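Local coordinates for protein transcription regulator AcaB (Escherichia coli, PDB 6N8B) that probably regulates transcription of plasmid genes and has a crucial role in the conjugation of IncC plasmids, at residues A[44-49]-A[169-173]; A[123-127]-A[162-166]; A[134-138]-A[151-155]. Residues are numbered along the deposited sequence.

Contact 1. Residues A[44-49]-A[169-173]; sequences RVSNSL and IIGIE
Both segments are regular helix, 44-49 within helix 32-59 and 169-173 within helix 148-182. Their local axes run in broadly the same N-to-C direction, crossing at +34° and approaching to 9.3 Å; the closest CA atoms are those of Ser48 and Ile170, 5.7 Å apart. A serine where two helices of an alpha-helical bundle come closest lets the backbones approach, here with a buried Arg-Glu salt bridge alongside. The CA-to-CB bond of Ser48 points toward the partner helix, and its t rotamer carries OG to within 3.4 Å of Ile170 CA, where it donates a hydrogen bond to Glu173 OE1 (2.7 Å). The same oxygen receives Arg44 NH2 at 3.0 Å in the salt bridge. Arg44 reaches it through a t, p, t chain whose aliphatic part rests on Ile170 (Arg44 CG to Ile170 CD1 3.6 Å). Arg177 takes the other oxygen of Glu173, and Thr198 bonds Arg44 NE. Beside this polar patch, on the side of Val45 and Leu49, Ile169 in the m rotamer fits between Val45 (CG1 to Ile169 CD1 3.8 Å) and Leu49 (CD2 to Ile169 CG2 3.8 Å). Val45 and Leu49 also touch helix 118-142, while Ile170 packs on helix 201-211, so two further helices border this interface.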
loop_
_atom_site.group_PDB
_atom_site.type_symbol
_atom_site.label_atom_id
_atom_site.label_comp_id
_atom_site.label_asym_id
_atom_site.label_seq_id
_atom_site.Cartn_x
_atom_site.Cartn_y
_atom_site.Cartn_z
ATOM N N ARG A 44 -8.314 1.743 -5.089
ATOM C CA ARG A 44 -9.133 1.823 -3.885
ATOM C C ARG A 44 -8.429 2.624 -2.796
ATOM O O ARG A 44 -9.041 3.480 -2.148
ATOM C CB ARG A 44 -9.474 0.421 -3.388
ATOM C CG ARG A 44 -10.370 0.411 -2.167
ATOM C CD ARG A 44 -11.695 1.095 -2.436
ATOM N NE ARG A 44 -12.453 1.313 -1.208
ATOM C CZ ARG A 44 -12.382 2.420 -0.476
ATOM N NH1 ARG A 44 -11.586 3.412 -0.848
ATOM N NH2 ARG A 44 -13.107 2.535 0.629
ATOM N N VAL A 45 -7.138 2.353 -2.579
ATOM C CA VAL A 45 -6.371 3.088 -1.577
ATOM C C VAL A 45 -6.178 4.539 -1.999
ATOM O O VAL A 45 -6.238 5.452 -1.168
ATOM C CB VAL A 45 -5.024 2.387 -1.328
ATOM C CG1 VAL A 45 -4.126 3.232 -0.448
ATOM C CG2 VAL A 45 -5.257 1.057 -0.667
ATOM N N SER A 46 -5.982 4.778 -3.299
ATOM C CA SER A 46 -5.843 6.148 -3.784
ATOM C C SER A 46 -7.101 6.950 -3.499
ATOM O O SER A 46 -7.030 8.108 -3.072
ATOM C CB SER A 46 -5.532 6.146 -5.282
ATOM O OG SER A 46 -5.122 7.428 -5.727
ATOM N N ASN A 47 -8.263 6.347 -3.738
ATOM C CA ASN A 47 -9.535 6.971 -3.424
ATOM C C ASN A 47 -9.766 7.026 -1.915
ATOM O O ASN A 47 -10.388 7.977 -1.429
ATOM C CB ASN A 47 -10.613 6.182 -4.180
ATOM C CG ASN A 47 -12.028 6.489 -3.745
ATOM O OD1 ASN A 47 -12.308 7.449 -3.040
ATOM N ND2 ASN A 47 -12.943 5.653 -4.193
ATOM N N SER A 48 -9.171 6.107 -1.152
ATOM C CA SER A 48 -9.380 6.103 0.291
ATOM C C SER A 48 -8.622 7.241 0.957
ATOM O O SER A 48 -9.179 7.956 1.796
ATOM C CB SER A 48 -8.958 4.761 0.890
ATOM O OG SER A 48 -9.238 4.725 2.280
ATOM N N LEU A 49 -7.349 7.430 0.594
ATOM C CA LEU A 49 -6.593 8.546 1.152
ATOM C C LEU A 49 -7.170 9.886 0.715
ATOM O O LEU A 49 -7.111 10.861 1.472
ATOM C CB LEU A 49 -5.122 8.444 0.746
ATOM C CG LEU A 49 -4.359 7.221 1.261
ATOM C CD1 LEU A 49 -3.043 7.048 0.515
ATOM C CD2 LEU A 49 -4.117 7.321 2.761
ATOM N N ILE A 169 -5.844 1.312 5.944
ATOM C CA ILE A 169 -6.127 2.647 5.425
ATOM C C ILE A 169 -7.625 2.815 5.217
ATOM O O ILE A 169 -8.245 3.756 5.730
ATOM C CB ILE A 169 -5.345 2.878 4.121
ATOM C CG1 ILE A 169 -3.854 3.046 4.427
ATOM C CG2 ILE A 169 -5.901 4.076 3.367
ATOM C CD1 ILE A 169 -2.982 3.094 3.198
ATOM N N ILE A 170 -8.230 1.890 4.467
ATOM C CA ILE A 170 -9.669 1.955 4.226
ATOM C C ILE A 170 -10.434 1.846 5.537
ATOM O O ILE A 170 -11.398 2.584 5.769
ATOM C CB ILE A 170 -10.084 0.865 3.222
ATOM C CG1 ILE A 170 -9.600 1.245 1.821
ATOM C CG2 ILE A 170 -11.592 0.657 3.238
ATOM C CD1 ILE A 170 -8.948 0.115 1.074
ATOM N N GLY A 171 -9.990 0.962 6.434
ATOM C CA GLY A 171 -10.608 0.891 7.748
ATOM C C GLY A 171 -10.517 2.205 8.503
ATOM O O GLY A 171 -11.497 2.658 9.103
ATOM N N ILE A 172 -9.342 2.840 8.471
ATOM C CA ILE A 172 -9.195 4.179 9.034
ATOM C C ILE A 172 -10.163 5.142 8.362
ATOM O O ILE A 172 -10.755 6.009 9.017
ATOM C CB ILE A 172 -7.736 4.655 8.905
ATOM C CG1 ILE A 172 -6.836 3.873 9.866
ATOM C CG2 ILE A 172 -7.636 6.149 9.163
ATOM C CD1 ILE A 172 -5.358 4.160 9.701
ATOM N N GLU A 173 -10.363 4.990 7.050
ATOM C CA GLU A 173 -11.284 5.880 6.354
ATOM C C GLU A 173 -12.716 5.635 6.804
ATOM O O GLU A 173 -13.489 6.584 6.967
ATOM C CB GLU A 173 -11.159 5.699 4.839
ATOM C CG GLU A 173 -12.293 6.334 4.032
ATOM C CD GLU A 173 -12.584 5.596 2.739
ATOM O OE1 GLU A 173 -11.912 4.577 2.469
ATOM O OE2 GLU A 173 -13.489 6.027 1.995
#

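Contact 2. Residues A[123-127]-A[162-166]; sequences FAHLI and LIKLA
Segments 123-127 and 162-166 are helical throughout and nearly antiparallel, with 167° between their axis directions. The CA of Phe123 is nearest that of Ala166 (8.6 Å) and the CA of Ile127 nearest that of Leu162 (8.0 Å). The axes stay 11.8 Å apart, wide enough for large side chains to fill the space between them. No hydrogen bond crosses; every contact is van der Waals packing. Aliphatic contacts come first. Leu126 (m, t) and Leu165 (t, p) both direct CB at the opposite helix and meet tip to tip, Leu126 CD1 to Leu165 CD2 3.5 Å. Leu162, whose CB also points toward helix 118-142, has chi1 m and chi2 near 95°, between wells, and sets CD2 3.7 Å from Leu126 CB and 4.3 Å from Ile127 CG1. Branched, flexible leucines suit such a gap because their methyl groups can fill irregular space. The aromatic contacts belong to Phe123. Its CB points sideways, but with chi1 at t its ring ends nearer the other helix. The ring edge faces Leu165 and Leu162 (Phe123 CD1 to Leu165 CD2 4.3 Å; Phe123 CE1 to Leu162 O 4.3 Å), and Phe123 CZ lies 4.2 Å from Ala166 CB, a methyl small enough to leave room for the ring. Helix 32-59 adjoins Phe123 and Ala166, and helix 62-96 adjoins Leu126 and Leu165. A buried layer of leucine and phenylalanine between long helices is typical of an alpha-helical bundle core.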
loop_
_atom_site.group_PDB
_atom_site.type_symbol
_atom_site.label_atom_id
_atom_site.label_comp_id
_atom_site.label_asym_id
_atom_site.label_seq_id
_atom_site.Cartn_x
_atom_site.Cartn_y
_atom_site.Cartn_z
ATOM N N PHE A 123 2.424 4.948 -0.746
ATOM C CA PHE A 123 1.866 3.631 -1.028
ATOM C C PHE A 123 2.347 3.112 -2.375
ATOM O O PHE A 123 2.731 1.944 -2.497
ATOM C CB PHE A 123 0.340 3.672 -0.989
ATOM C CG PHE A 123 -0.295 2.316 -1.076
ATOM C CD1 PHE A 123 -0.446 1.534 0.054
ATOM C CD2 PHE A 123 -0.730 1.818 -2.293
ATOM C CE1 PHE A 123 -1.025 0.282 -0.024
ATOM C CE2 PHE A 123 -1.310 0.566 -2.378
ATOM C CZ PHE A 123 -1.458 -0.202 -1.241
ATOM N N ALA A 124 2.333 3.971 -3.397
ATOM C CA ALA A 124 2.890 3.587 -4.688
ATOM C C ALA A 124 4.376 3.299 -4.579
ATOM O O ALA A 124 4.901 2.451 -5.309
ATOM C CB ALA A 124 2.632 4.678 -5.724
ATOM N N HIS A 125 5.073 3.981 -3.673
ATOM C CA HIS A 125 6.485 3.675 -3.513
ATOM C C HIS A 125 6.687 2.399 -2.712
ATOM O O HIS A 125 7.682 1.701 -2.918
ATOM C CB HIS A 125 7.206 4.847 -2.845
ATOM C CG HIS A 125 8.698 4.768 -2.946
ATOM N ND1 HIS A 125 9.377 5.011 -4.120
ATOM C CD2 HIS A 125 9.639 4.451 -2.025
ATOM C CE1 HIS A 125 10.674 4.858 -3.916
ATOM N NE2 HIS A 125 10.859 4.518 -2.653
ATOM N N LEU A 126 5.730 2.043 -1.849
ATOM C CA LEU A 126 5.770 0.744 -1.180
ATOM C C LEU A 126 5.659 -0.401 -2.178
ATOM O O LEU A 126 6.318 -1.436 -2.022
ATOM C CB LEU A 126 4.658 0.648 -0.135
ATOM C CG LEU A 126 4.896 1.474 1.126
ATOM C CD1 LEU A 126 3.819 1.207 2.150
ATOM C CD2 LEU A 126 6.259 1.152 1.688
ATOM N N ILE A 127 4.812 -0.244 -3.194
ATOM C CA ILE A 127 4.653 -1.295 -4.192
ATOM C C ILE A 127 5.956 -1.503 -4.952
ATOM O O ILE A 127 6.318 -2.633 -5.299
ATOM C CB ILE A 127 3.486 -0.952 -5.135
ATOM C CG1 ILE A 127 2.194 -0.805 -4.329
ATOM C CG2 ILE A 127 3.344 -2.003 -6.231
ATOM C CD1 ILE A 127 0.941 -0.901 -5.156
ATOM N N LEU A 162 1.060 -5.759 2.423
ATOM C CA LEU A 162 0.523 -4.528 1.861
ATOM C C LEU A 162 -0.989 -4.589 1.709
ATOM O O LEU A 162 -1.651 -3.548 1.778
ATOM C CB LEU A 162 1.169 -4.215 0.513
ATOM C CG LEU A 162 2.583 -3.638 0.585
ATOM C CD1 LEU A 162 3.635 -4.724 0.435
ATOM C CD2 LEU A 162 2.758 -2.542 -0.454
ATOM N N ILE A 163 -1.550 -5.780 1.491
ATOM C CA ILE A 163 -3.001 -5.895 1.367
ATOM C C ILE A 163 -3.690 -5.487 2.666
ATOM O O ILE A 163 -4.671 -4.734 2.651
ATOM C CB ILE A 163 -3.396 -7.318 0.935
ATOM C CG1 ILE A 163 -3.029 -7.558 -0.534
ATOM C CG2 ILE A 163 -4.881 -7.529 1.130
ATOM C CD1 ILE A 163 -3.779 -6.665 -1.521
ATOM N N LYS A 164 -3.201 -5.975 3.814
ATOM C CA LYS A 164 -3.775 -5.500 5.074
ATOM C C LYS A 164 -3.440 -4.036 5.344
ATOM O O LYS A 164 -4.231 -3.340 5.989
ATOM C CB LYS A 164 -3.406 -6.413 6.251
ATOM C CG LYS A 164 -1.990 -6.880 6.371
ATOM C CD LYS A 164 -1.628 -7.044 7.836
ATOM C CE LYS A 164 -2.008 -8.433 8.347
ATOM N NZ LYS A 164 -1.260 -9.580 7.747
ATOM N N LEU A 165 -2.288 -3.546 4.879
ATOM C CA LEU A 165 -2.046 -2.107 4.957
ATOM C C LEU A 165 -3.102 -1.344 4.169
ATOM O O LEU A 165 -3.678 -0.366 4.662
ATOM C CB LEU A 165 -0.654 -1.768 4.434
ATOM C CG LEU A 165 -0.392 -0.261 4.428
ATOM C CD1 LEU A 165 -0.574 0.330 5.819
ATOM C CD2 LEU A 165 0.982 0.041 3.881
ATOM N N ALA A 166 -3.375 -1.787 2.938
ATOM C CA ALA A 166 -4.498 -1.254 2.176
ATOM C C ALA A 166 -5.789 -1.320 2.981
ATOM O O ALA A 166 -6.477 -0.309 3.161
ATOM C CB ALA A 166 -4.649 -2.031 0.867
#

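Contact 3. Residues A[134-138]-A[151-155]; sequences MGIVD and RTDAT
A buried carboxylate and a partly exposed guanidinium join these two helical segments: Arg151 NE donates to Asp138 OD1 at 2.7 Å with a nearly straight N-H...O angle of 168°, and Arg151 NH2 adds a weak bond to the same OD1 at 3.3 Å. Asp138 OD1 lies at the edge of the Arg151 guanidinium, near its plane, and the fully extended t, t, t chain of Arg151 brings the group there. Asp138, in the m rotamer, has a further partner in Tyr105, which hydrogen-bonds OD2, while Arg151 also makes a cation-pi contact with Trp141. The segments lie close to the turn of an antiparallel helical hairpin, formed by helices 118-142 and 148-182; their axes stand 10.1 Å apart with 176° between their directions. In the register, Val137 CA lies 6.2 Å from Arg151 CA and Met134 CA 6.8 Å from Thr155 CA. From its own level Val137 points toward the other helix, bridging Arg151 (Val137 CG1 to Arg151 CG 3.9 Å) and Ala154 (Val137 CG2 to Ala154 CB 4.0 Å), a small partner that permits close approach. One turn away, the flexible Met134 (m, m) bends its SD to 3.7 Å from Thr155 CG2. The p rotamer of Thr155 leaves OG1 to bond Thr152 O (3.0 Å) in its own helix, with its methyl available for packing.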
loop_
_atom_site.group_PDB
_atom_site.type_symbol
_atom_site.label_atom_id
_atom_site.label_comp_id
_atom_site.label_asym_id
_atom_site.label_seq_id
_atom_site.Cartn_x
_atom_site.Cartn_y
_atom_site.Cartn_z
ATOM N N MET A 134 10.770 -8.735 -4.272
ATOM C CA MET A 134 10.480 -9.949 -5.027
ATOM C C MET A 134 11.595 -10.255 -6.014
ATOM O O MET A 134 11.963 -11.419 -6.206
ATOM C CB MET A 134 9.140 -9.822 -5.747
ATOM C CG MET A 134 7.955 -9.612 -4.827
ATOM S SD MET A 134 7.827 -10.927 -3.595
ATOM C CE MET A 134 8.407 -10.083 -2.122
ATOM N N GLY A 135 12.145 -9.219 -6.651
ATOM C CA GLY A 135 13.283 -9.424 -7.530
ATOM C C GLY A 135 14.469 -10.039 -6.811
ATOM O O GLY A 135 15.186 -10.869 -7.375
ATOM N N ILE A 136 14.696 -9.639 -5.558
ATOM C CA ILE A 136 15.798 -10.215 -4.792
ATOM C C ILE A 136 15.502 -11.669 -4.459
ATOM O O ILE A 136 16.332 -12.558 -4.681
ATOM C CB ILE A 136 16.068 -9.392 -3.520
ATOM C CG1 ILE A 136 16.527 -7.978 -3.875
ATOM C CG2 ILE A 136 17.123 -10.074 -2.668
ATOM C CD1 ILE A 136 16.611 -7.053 -2.697
ATOM N N VAL A 137 14.309 -11.928 -3.921
ATOM C CA VAL A 137 13.901 -13.292 -3.601
ATOM C C VAL A 137 13.963 -14.175 -4.841
ATOM O O VAL A 137 14.362 -15.344 -4.768
ATOM C CB VAL A 137 12.495 -13.288 -2.971
ATOM C CG1 VAL A 137 12.033 -14.707 -2.678
ATOM C CG2 VAL A 137 12.492 -12.456 -1.700
ATOM N N ASP A 138 13.584 -13.631 -6.000
ATOM C CA ASP A 138 13.531 -14.447 -7.210
ATOM C C ASP A 138 14.913 -14.919 -7.650
ATOM O O ASP A 138 15.059 -16.059 -8.104
ATOM C CB ASP A 138 12.832 -13.679 -8.330
ATOM C CG ASP A 138 11.323 -13.715 -8.197
ATOM O OD1 ASP A 138 10.814 -14.596 -7.468
ATOM O OD2 ASP A 138 10.646 -12.870 -8.815
ATOM N N ARG A 151 10.596 -18.874 -0.960
ATOM C CA ARG A 151 10.135 -17.912 -1.951
ATOM C C ARG A 151 8.643 -17.634 -1.794
ATOM O O ARG A 151 8.227 -16.476 -1.678
ATOM C CB ARG A 151 10.439 -18.407 -3.360
ATOM C CG ARG A 151 9.940 -17.454 -4.410
ATOM C CD ARG A 151 10.263 -17.927 -5.792
ATOM N NE ARG A 151 9.731 -17.010 -6.788
ATOM C CZ ARG A 151 8.606 -17.220 -7.460
ATOM N NH1 ARG A 151 7.907 -18.324 -7.252
ATOM N NH2 ARG A 151 8.187 -16.332 -8.348
ATOM N N THR A 152 7.817 -18.686 -1.743
ATOM C CA THR A 152 6.376 -18.445 -1.689
ATOM C C THR A 152 5.937 -17.854 -0.352
ATOM O O THR A 152 4.915 -17.166 -0.301
ATOM C CB THR A 152 5.576 -19.711 -2.019
ATOM O OG1 THR A 152 5.485 -20.560 -0.873
ATOM C CG2 THR A 152 6.206 -20.470 -3.191
ATOM N N ASP A 153 6.677 -18.083 0.735
ATOM C CA ASP A 153 6.342 -17.404 1.987
ATOM C C ASP A 153 6.718 -15.933 1.947
ATOM O O ASP A 153 5.983 -15.080 2.459
ATOM C CB ASP A 153 7.027 -18.081 3.164
ATOM C CG ASP A 153 6.557 -19.488 3.382
ATOM O OD1 ASP A 153 5.797 -20.020 2.539
ATOM O OD2 ASP A 153 6.986 -20.064 4.404
ATOM N N ALA A 154 7.859 -15.613 1.338
ATOM C CA ALA A 154 8.172 -14.218 1.081
ATOM C C ALA A 154 7.090 -13.586 0.220
ATOM O O ALA A 154 6.498 -12.569 0.597
ATOM C CB ALA A 154 9.543 -14.102 0.417
ATOM N N THR A 155 6.772 -14.215 -0.915
ATOM C CA THR A 155 5.789 -13.633 -1.823
ATOM C C THR A 155 4.409 -13.547 -1.184
ATOM O O THR A 155 3.742 -12.512 -1.288
ATOM C CB THR A 155 5.719 -14.421 -3.134
ATOM O OG1 THR A 155 5.145 -15.712 -2.903
ATOM C CG2 THR A 155 7.098 -14.555 -3.768
#

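In the fold
Helix 148-182 contributes to all three contacts, which are spaced along it from residue 151 to residue 173: contact 3 lies near the hairpin turn, the centre of contact 2 lies about 1 Å from the chain's centre, and contact 1 is on the other side of that centre from contact 3. Contacts 1 and 2 adjoin, with centres about 11 Å apart, through Val45, whose CG2 lies 3.5 Å from Ala166 CB and whose CG1 lies 4.0 Å from Phe123 CG; helix 32-59 is thereby packed against the 118-142/148-182 pair. Contact 3 is about 16 Å from contact 2 and about 27 Å from contact 1, centre to centre, and touches neither. A bound calcium ion lies about 12 Å from the Leu165 side chain of contact 2.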